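Local coordinates for putative uncharacterized protein PH1404 (Pyrococcus horikoshii, PDB 3AF6), which probably cleaves single-stranded RNA with two bound zinc ions and terminates transcription by cutting the nascent transcript where it leaves RNA polymerase, at residues Gly424-Pro429 against Ser544-Ser549; Val454-Asp459 against Pro515-Ala520. All blocks are in the same frame, centred on the assembly; numbering follows the deposited sequence.

Contact 1 (Gly424-Pro429 against Ser544-Ser549)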
ATOM      1  N   GLY A 424      16.798 -31.669  -5.894  1.00 73.78           N
ATOM      2  CA  GLY A 424      17.273 -30.358  -5.502  1.00 70.54           C
ATOM      3  C   GLY A 424      16.181 -29.505  -4.891  1.00 68.16           C
ATOM      4  O   GLY A 424      15.115 -29.999  -4.521  1.00 67.75           O
ATOM      5  N   LYS A 425      16.454 -28.214  -4.776  1.00 65.61           N
ATOM      6  CA  LYS A 425      15.485 -27.285  -4.217  1.00 62.88           C
ATOM      7  C   LYS A 425      15.359 -26.072  -5.122  1.00 59.55           C
ATOM      8  O   LYS A 425      16.293 -25.718  -5.853  1.00 58.11           O
ATOM      9  CB  LYS A 425      15.924 -26.850  -2.818  1.00 64.86           C
ATOM     10  CG  LYS A 425      16.029 -28.001  -1.845  1.00 66.04           C
ATOM     11  CD  LYS A 425      16.515 -27.558  -0.481  1.00 66.27           C
ATOM     12  CE  LYS A 425      16.760 -28.778   0.388  1.00 67.75           C
ATOM     13  NZ  LYS A 425      17.616 -29.757  -0.349  1.00 67.93           N
ATOM     14  N   VAL A 426      14.197 -25.440  -5.087  1.00 55.52           N
ATOM     15  CA  VAL A 426      13.979 -24.268  -5.904  1.00 52.77           C
ATOM     16  C   VAL A 426      13.800 -23.061  -5.012  1.00 51.73           C
ATOM     17  O   VAL A 426      12.888 -23.016  -4.181  1.00 52.50           O
ATOM     18  CB  VAL A 426      12.743 -24.413  -6.780  1.00 52.26           C
ATOM     19  CG1 VAL A 426      12.613 -23.191  -7.687  1.00 52.65           C
ATOM     20  CG2 VAL A 426      12.838 -25.684  -7.596  1.00 52.40           C
ATOM     21  N   LEU A 427      14.688 -22.089  -5.178  1.00 49.99           N
ATOM     22  CA  LEU A 427      14.621 -20.870  -4.388  1.00 48.55           C
ATOM     23  C   LEU A 427      13.952 -19.770  -5.187  1.00 46.44           C
ATOM     24  O   LEU A 427      14.403 -19.410  -6.283  1.00 45.68           O
ATOM     25  CB  LEU A 427      16.023 -20.410  -3.968  1.00 48.38           C
ATOM     26  CG  LEU A 427      16.027 -19.053  -3.257  1.00 48.16           C
ATOM     27  CD1 LEU A 427      15.219 -19.156  -1.970  1.00 46.76           C
ATOM     28  CD2 LEU A 427      17.450 -18.612  -2.984  1.00 47.26           C
ATOM     29  N   ILE A 428      12.869 -19.238  -4.637  1.00 45.01           N
ATOM     30  CA  ILE A 428      12.150 -18.165  -5.305  1.00 44.65           C
ATOM     31  C   ILE A 428      12.143 -16.925  -4.425  1.00 44.42           C
ATOM     32  O   ILE A 428      11.334 -16.798  -3.499  1.00 44.99           O
ATOM     33  CB  ILE A 428      10.684 -18.576  -5.653  1.00 43.59           C
ATOM     34  CG1 ILE A 428      10.692 -19.724  -6.674  1.00 44.22           C
ATOM     35  CG2 ILE A 428       9.924 -17.387  -6.234  1.00 40.95           C
ATOM     36  CD1 ILE A 428       9.307 -20.201  -7.081  1.00 43.09           C
ATOM     37  N   PRO A 429      13.069 -15.998  -4.689  1.00 44.42           N
ATOM     38  CA  PRO A 429      13.107 -14.779  -3.881  1.00 45.05           C
ATOM     39  C   PRO A 429      11.968 -13.867  -4.310  1.00 44.54           C
ATOM     40  O   PRO A 429      11.672 -13.769  -5.503  1.00 43.93           O
ATOM     41  CB  PRO A 429      14.487 -14.205  -4.188  1.00 44.06           C
ATOM     42  CG  PRO A 429      14.715 -14.634  -5.586  1.00 45.99           C
ATOM     43  CD  PRO A 429      14.207 -16.056  -5.618  1.00 44.17           C
ATOM     44  N   SER A 544      17.997 -24.739  -7.777  1.00 56.78           N
ATOM     45  CA  SER A 544      17.688 -23.723  -8.768  1.00 53.99           C
ATOM     46  C   SER A 544      17.196 -22.433  -8.134  1.00 51.21           C
ATOM     47  O   SER A 544      16.568 -22.441  -7.070  1.00 48.48           O
ATOM     48  CB  SER A 544      16.627 -24.238  -9.749  1.00 53.81           C
ATOM     49  OG  SER A 544      17.223 -24.961 -10.812  1.00 56.10           O
ATOM     50  N   ILE A 545      17.499 -21.319  -8.790  1.00 48.51           N
ATOM     51  CA  ILE A 545      17.035 -20.026  -8.316  1.00 47.05           C
ATOM     52  C   ILE A 545      16.246 -19.392  -9.466  1.00 46.50           C
ATOM     53  O   ILE A 545      16.692 -19.393 -10.613  1.00 45.87           O
ATOM     54  CB  ILE A 545      18.215 -19.119  -7.870  1.00 45.14           C
ATOM     55  CG1 ILE A 545      17.664 -17.909  -7.118  1.00 45.09           C
ATOM     56  CG2 ILE A 545      19.055 -18.696  -9.070  1.00 43.32           C
ATOM     57  CD1 ILE A 545      18.729 -17.026  -6.506  1.00 46.68           C
ATOM     58  N   ILE A 546      15.060 -18.881  -9.157  1.00 47.07           N
ATOM     59  CA  ILE A 546      14.204 -18.270 -10.167  1.00 47.57           C
ATOM     60  C   ILE A 546      13.823 -16.836  -9.802  1.00 47.45           C
ATOM     61  O   ILE A 546      13.173 -16.594  -8.785  1.00 48.82           O
ATOM     62  CB  ILE A 546      12.891 -19.086 -10.338  1.00 49.22           C
ATOM     63  CG1 ILE A 546      13.209 -20.531 -10.732  1.00 49.39           C
ATOM     64  CG2 ILE A 546      12.012 -18.445 -11.394  1.00 48.08           C
ATOM     65  CD1 ILE A 546      11.992 -21.430 -10.745  1.00 52.08           C
ATOM     66  N   PHE A 547      14.225 -15.883 -10.628  1.00 47.17           N
ATOM     67  CA  PHE A 547      13.870 -14.490 -10.369  1.00 48.50           C
ATOM     68  C   PHE A 547      12.532 -14.242 -11.048  1.00 49.33           C
ATOM     69  O   PHE A 547      12.366 -14.536 -12.236  1.00 49.45           O
ATOM     70  CB  PHE A 547      14.950 -13.540 -10.914  1.00 47.39           C
ATOM     71  CG  PHE A 547      16.255 -13.633 -10.171  1.00 47.28           C
ATOM     72  CD1 PHE A 547      16.354 -13.170  -8.858  1.00 46.34           C
ATOM     73  CD2 PHE A 547      17.360 -14.250 -10.748  1.00 46.34           C
ATOM     74  CE1 PHE A 547      17.535 -13.328  -8.127  1.00 46.17           C
ATOM     75  CE2 PHE A 547      18.540 -14.410 -10.028  1.00 45.55           C
ATOM     76  CZ  PHE A 547      18.625 -13.949  -8.713  1.00 46.64           C
ATOM     77  N   VAL A 548      11.576 -13.727 -10.281  1.00 49.05           N
ATOM     78  CA  VAL A 548      10.239 -13.454 -10.791  1.00 50.15           C
ATOM     79  C   VAL A 548       9.885 -11.993 -10.576  1.00 51.91           C
ATOM     80  O   VAL A 548       8.713 -11.615 -10.546  1.00 53.44           O
ATOM     81  CB  VAL A 548       9.188 -14.327 -10.080  1.00 49.27           C
ATOM     82  CG1 VAL A 548       9.494 -15.799 -10.300  1.00 48.48           C
ATOM     83  CG2 VAL A 548       9.165 -13.996  -8.596  1.00 47.76           C
ATOM     84  N   SER A 549      10.911 -11.173 -10.409  1.00 53.35           N
ATOM     85  CA  SER A 549      10.707  -9.753 -10.211  1.00 54.60           C
ATOM     86  C   SER A 549      11.888  -8.973 -10.754  1.00 55.72           C
ATOM     87  O   SER A 549      12.973  -9.521 -10.976  1.00 55.34           O
ATOM     88  CB  SER A 549      10.515  -9.437  -8.726  1.00 54.19           C
ATOM     89  OG  SER A 549      11.664  -9.781  -7.977  1.00 57.21           O
TER
HETATM   90  O   HOH W   1      12.353 -12.964  -7.902  1.00 52.36           O
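Pro429 meets the ring of Phe547 with its CG, which comes in obliquely, 3.9 Å from Phe547 CD1, and the two side chains cross at about a right angle. The CB of Phe547 points away from the proline's strand, and the ring comes back toward Pro429, with Phe547 CG anti to the carbonyl carbon (chi1 -68°). Pro429 also sets its CD 3.4 Å from Ile546 O; its ring nitrogen, a tertiary amide, has no N-H to offer that carbonyl.

Upstream the strands run parallel and are joined by three backbone hydrogen bonds: Ser544 N to Lys425 O, Leu427 N to Ser544 O at 2.7 Å, and Ile546 N to Leu427 O at 3.0 Å. Beyond them a water takes over, donating to Pro429 O and accepting from Val548 N. On one face Val426 CG1, anti to its backbone N (chi1 -176°), lies 3.6 Å from Ile546 CD1. On the other, Leu427 and Ile545 lie side by side and point the same way, with Leu427 CD2 4.1 Å from Ile545 CD1.

Helix 405-420 covers the Val426 and Ile546 face through Thr419, Leu412 and Val415, and Thr419 OG1 hydrogen-bonds Ser544 OG. Strands 516-520 and 584-587 flank the pair, which thus lies inside the parallel beta-CASP sheet; at its C-terminal end the Val548 side chain is about 13 Å from a zinc ion.

Contact 2 (Val454-Asp459 against Pro515-Ala520)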
ATOM      1  N   VAL A 454       6.514 -31.985  -3.794  1.00 70.71           N
ATOM      2  CA  VAL A 454       7.341 -31.456  -2.711  1.00 68.25           C
ATOM      3  C   VAL A 454       6.623 -30.307  -2.005  1.00 67.40           C
ATOM      4  O   VAL A 454       5.722 -29.693  -2.568  1.00 66.55           O
ATOM      5  CB  VAL A 454       8.699 -30.956  -3.238  1.00 67.74           C
ATOM      6  CG1 VAL A 454       9.538 -32.133  -3.707  1.00 65.92           C
ATOM      7  CG2 VAL A 454       8.482 -29.975  -4.376  1.00 67.17           C
ATOM      8  N   PRO A 455       7.017 -30.001  -0.756  1.00 66.97           N
ATOM      9  CA  PRO A 455       6.399 -28.923   0.025  1.00 66.51           C
ATOM     10  C   PRO A 455       6.862 -27.522  -0.384  1.00 65.45           C
ATOM     11  O   PRO A 455       7.902 -27.360  -1.026  1.00 64.77           O
ATOM     12  CB  PRO A 455       6.815 -29.267   1.446  1.00 66.40           C
ATOM     13  CG  PRO A 455       8.225 -29.752   1.235  1.00 66.36           C
ATOM     14  CD  PRO A 455       8.093 -30.653   0.016  1.00 66.48           C
ATOM     15  N   ILE A 456       6.086 -26.510  -0.007  1.00 63.85           N
ATOM     16  CA  ILE A 456       6.444 -25.136  -0.340  1.00 62.98           C
ATOM     17  C   ILE A 456       6.563 -24.301   0.933  1.00 60.56           C
ATOM     18  O   ILE A 456       5.574 -24.056   1.629  1.00 58.80           O
ATOM     19  CB  ILE A 456       5.396 -24.472  -1.279  1.00 63.68           C
ATOM     20  CG1 ILE A 456       5.092 -25.390  -2.468  1.00 62.25           C
ATOM     21  CG2 ILE A 456       5.938 -23.141  -1.806  1.00 62.67           C
ATOM     22  CD1 ILE A 456       3.897 -24.949  -3.283  1.00 59.89           C
ATOM     23  N   TYR A 457       7.787 -23.868   1.222  1.00 58.35           N
ATOM     24  CA  TYR A 457       8.066 -23.060   2.402  1.00 55.73           C
ATOM     25  C   TYR A 457       7.990 -21.559   2.135  1.00 55.40           C
ATOM     26  O   TYR A 457       8.505 -21.067   1.129  1.00 55.99           O
ATOM     27  CB  TYR A 457       9.447 -23.407   2.950  1.00 53.40           C
ATOM     28  CG  TYR A 457       9.577 -24.841   3.405  1.00 51.73           C
ATOM     29  CD1 TYR A 457      10.350 -25.755   2.685  1.00 51.58           C
ATOM     30  CD2 TYR A 457       8.935 -25.286   4.560  1.00 49.09           C
ATOM     31  CE1 TYR A 457      10.479 -27.074   3.110  1.00 51.07           C
ATOM     32  CE2 TYR A 457       9.059 -26.600   4.990  1.00 48.08           C
ATOM     33  CZ  TYR A 457       9.831 -27.485   4.266  1.00 49.40           C
ATOM     34  OH  TYR A 457       9.970 -28.777   4.707  1.00 48.72           O
ATOM     35  N   LEU A 458       7.348 -20.839   3.049  1.00 54.44           N
ATOM     36  CA  LEU A 458       7.199 -19.396   2.942  1.00 54.48           C
ATOM     37  C   LEU A 458       8.021 -18.757   4.061  1.00 56.04           C
ATOM     38  O   LEU A 458       7.695 -18.904   5.242  1.00 57.15           O
ATOM     39  CB  LEU A 458       5.721 -19.017   3.091  1.00 53.08           C
ATOM     40  CG  LEU A 458       4.715 -19.804   2.240  1.00 52.73           C
ATOM     41  CD1 LEU A 458       3.316 -19.223   2.443  1.00 51.56           C
ATOM     42  CD2 LEU A 458       5.109 -19.748   0.762  1.00 48.46           C
ATOM     43  N   ASP A 459       9.078 -18.039   3.700  1.00 56.21           N
ATOM     44  CA  ASP A 459       9.936 -17.430   4.708  1.00 55.90           C
ATOM     45  C   ASP A 459      10.152 -15.928   4.554  1.00 56.13           C
ATOM     46  O   ASP A 459      10.431 -15.444   3.459  1.00 57.86           O
ATOM     47  CB  ASP A 459      11.303 -18.119   4.686  1.00 54.87           C
ATOM     48  CG  ASP A 459      11.959 -18.166   6.051  1.00 53.50           C
ATOM     49  OD1 ASP A 459      11.521 -17.410   6.949  1.00 52.00           O
ATOM     50  OD2 ASP A 459      12.915 -18.958   6.213  1.00 49.60           O
ATOM     51  N   PRO A 515      13.671 -32.523  -1.419  1.00 78.96           N
ATOM     52  CA  PRO A 515      13.519 -31.378  -2.315  1.00 76.55           C
ATOM     53  C   PRO A 515      12.335 -30.548  -1.850  1.00 73.50           C
ATOM     54  O   PRO A 515      11.419 -31.068  -1.210  1.00 73.56           O
ATOM     55  CB  PRO A 515      13.284 -32.037  -3.669  1.00 77.76           C
ATOM     56  CG  PRO A 515      14.115 -33.286  -3.565  1.00 78.56           C
ATOM     57  CD  PRO A 515      13.741 -33.779  -2.183  1.00 78.38           C
ATOM     58  N   ALA A 516      12.359 -29.256  -2.151  1.00 69.77           N
ATOM     59  CA  ALA A 516      11.264 -28.383  -1.746  1.00 66.15           C
ATOM     60  C   ALA A 516      11.337 -27.047  -2.456  1.00 63.05           C
ATOM     61  O   ALA A 516      12.360 -26.693  -3.046  1.00 63.08           O
ATOM     62  CB  ALA A 516      11.292 -28.170  -0.231  1.00 64.91           C
ATOM     63  N   ILE A 517      10.232 -26.318  -2.411  1.00 59.67           N
ATOM     64  CA  ILE A 517      10.171 -25.004  -3.019  1.00 57.60           C
ATOM     65  C   ILE A 517      10.262 -23.992  -1.885  1.00 56.96           C
ATOM     66  O   ILE A 517       9.507 -24.078  -0.905  1.00 55.94           O
ATOM     67  CB  ILE A 517       8.845 -24.782  -3.773  1.00 57.07           C
ATOM     68  CG1 ILE A 517       8.656 -25.861  -4.838  1.00 54.80           C
ATOM     69  CG2 ILE A 517       8.850 -23.404  -4.422  1.00 56.38           C
ATOM     70  CD1 ILE A 517       9.758 -25.885  -5.865  1.00 57.15           C
ATOM     71  N   ILE A 518      11.192 -23.046  -2.016  1.00 53.95           N
ATOM     72  CA  ILE A 518      11.386 -22.017  -1.004  1.00 50.83           C
ATOM     73  C   ILE A 518      11.114 -20.633  -1.579  1.00 48.98           C
ATOM     74  O   ILE A 518      11.758 -20.200  -2.537  1.00 46.62           O
ATOM     75  CB  ILE A 518      12.836 -22.039  -0.454  1.00 52.21           C
ATOM     76  CG1 ILE A 518      13.177 -23.439   0.058  1.00 53.00           C
ATOM     77  CG2 ILE A 518      12.990 -21.026   0.676  1.00 49.59           C
ATOM     78  CD1 ILE A 518      14.657 -23.656   0.289  1.00 53.69           C
ATOM     79  N   ILE A 519      10.142 -19.945  -0.999  1.00 48.14           N
ATOM     80  CA  ILE A 519       9.813 -18.595  -1.437  1.00 47.87           C
ATOM     81  C   ILE A 519      10.102 -17.717  -0.228  1.00 48.23           C
ATOM     82  O   ILE A 519       9.548 -17.939   0.855  1.00 47.31           O
ATOM     83  CB  ILE A 519       8.322 -18.457  -1.837  1.00 45.73           C
ATOM     84  CG1 ILE A 519       7.979 -19.462  -2.938  1.00 44.84           C
ATOM     85  CG2 ILE A 519       8.054 -17.045  -2.324  1.00 43.68           C
ATOM     86  CD1 ILE A 519       6.586 -19.275  -3.533  1.00 44.89           C
ATOM     87  N   ALA A 520      10.978 -16.732  -0.406  1.00 48.15           N
ATOM     88  CA  ALA A 520      11.347 -15.864   0.702  1.00 47.72           C
ATOM     89  C   ALA A 520      11.840 -14.481   0.306  1.00 47.73           C
ATOM     90  O   ALA A 520      12.418 -14.281  -0.768  1.00 47.14           O
ATOM     91  CB  ALA A 520      12.408 -16.555   1.554  1.00 47.43           C
TER
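Tyr457 brings its CE1 to 3.6 Å from Ala516 CB, the methyl approaching the ring obliquely. On the same face, farther along, Asp459 CB rests 3.7 Å from Ala520 CB. The opposite face is aliphatic: Ile456 and Ile517 lie side by side and point the same way, with Ile456 CG2 3.9 Å from Ile517 CB. At the entry to the strands Val454 CG1 packs on Pro515 CB, and Val454 CG2, between the backbone N and the carbonyl carbon (chi1 of CG1 -69°), reaches across to Ile517 CG1 at 4.1 Å.

Four backbone hydrogen bonds fix this parallel register. Ile517 N donates to Pro455 O at 2.9 Å and Ile519 N to Tyr457 O, while Tyr457 N and Asp459 N donate in return to Ile517 O and Ile519 O.

Farther out, His498 meets the tyrosine ring with the planes at about 80°. Asp459 OD2 is gripped twice, by a salt bridge to Arg506 NE and a hydrogen bond with Tyr533 OH. Ile416 of helix 405-420 packs on Ile517, and Ile420 on Val454 and Pro515. On the other face helix 529-537 sets Tyr533 against Ile518 and Ala520, and Pro529 against Asp459 and Ala520. Parallel strands between helices are the three-layer alpha/beta architecture of the beta-CASP domain.

How the contacts relate
From the N terminus, helix 405-420 leads into strand 425-429, the first strand of contact 1. The chain then passes through helix 435-447 to strand 456-459, and after strand 497-499 and helix 503-511 it returns as strand 516-520, closing contact 2 over 55 intervening residues. Helix 529-537 follows before strand 544-547 closes contact 1, so the loop of contact 2 nests wholly inside that of contact 1. Strands 425-429 and 516-520 are neighbours, probably hydrogen-bonded through Ile428 N to Ile518 O and Ile518 N to Val426 O. The two contacts therefore form four consecutive strands, 456-459, 516-520, 425-429 and 544-547, of one parallel sheet.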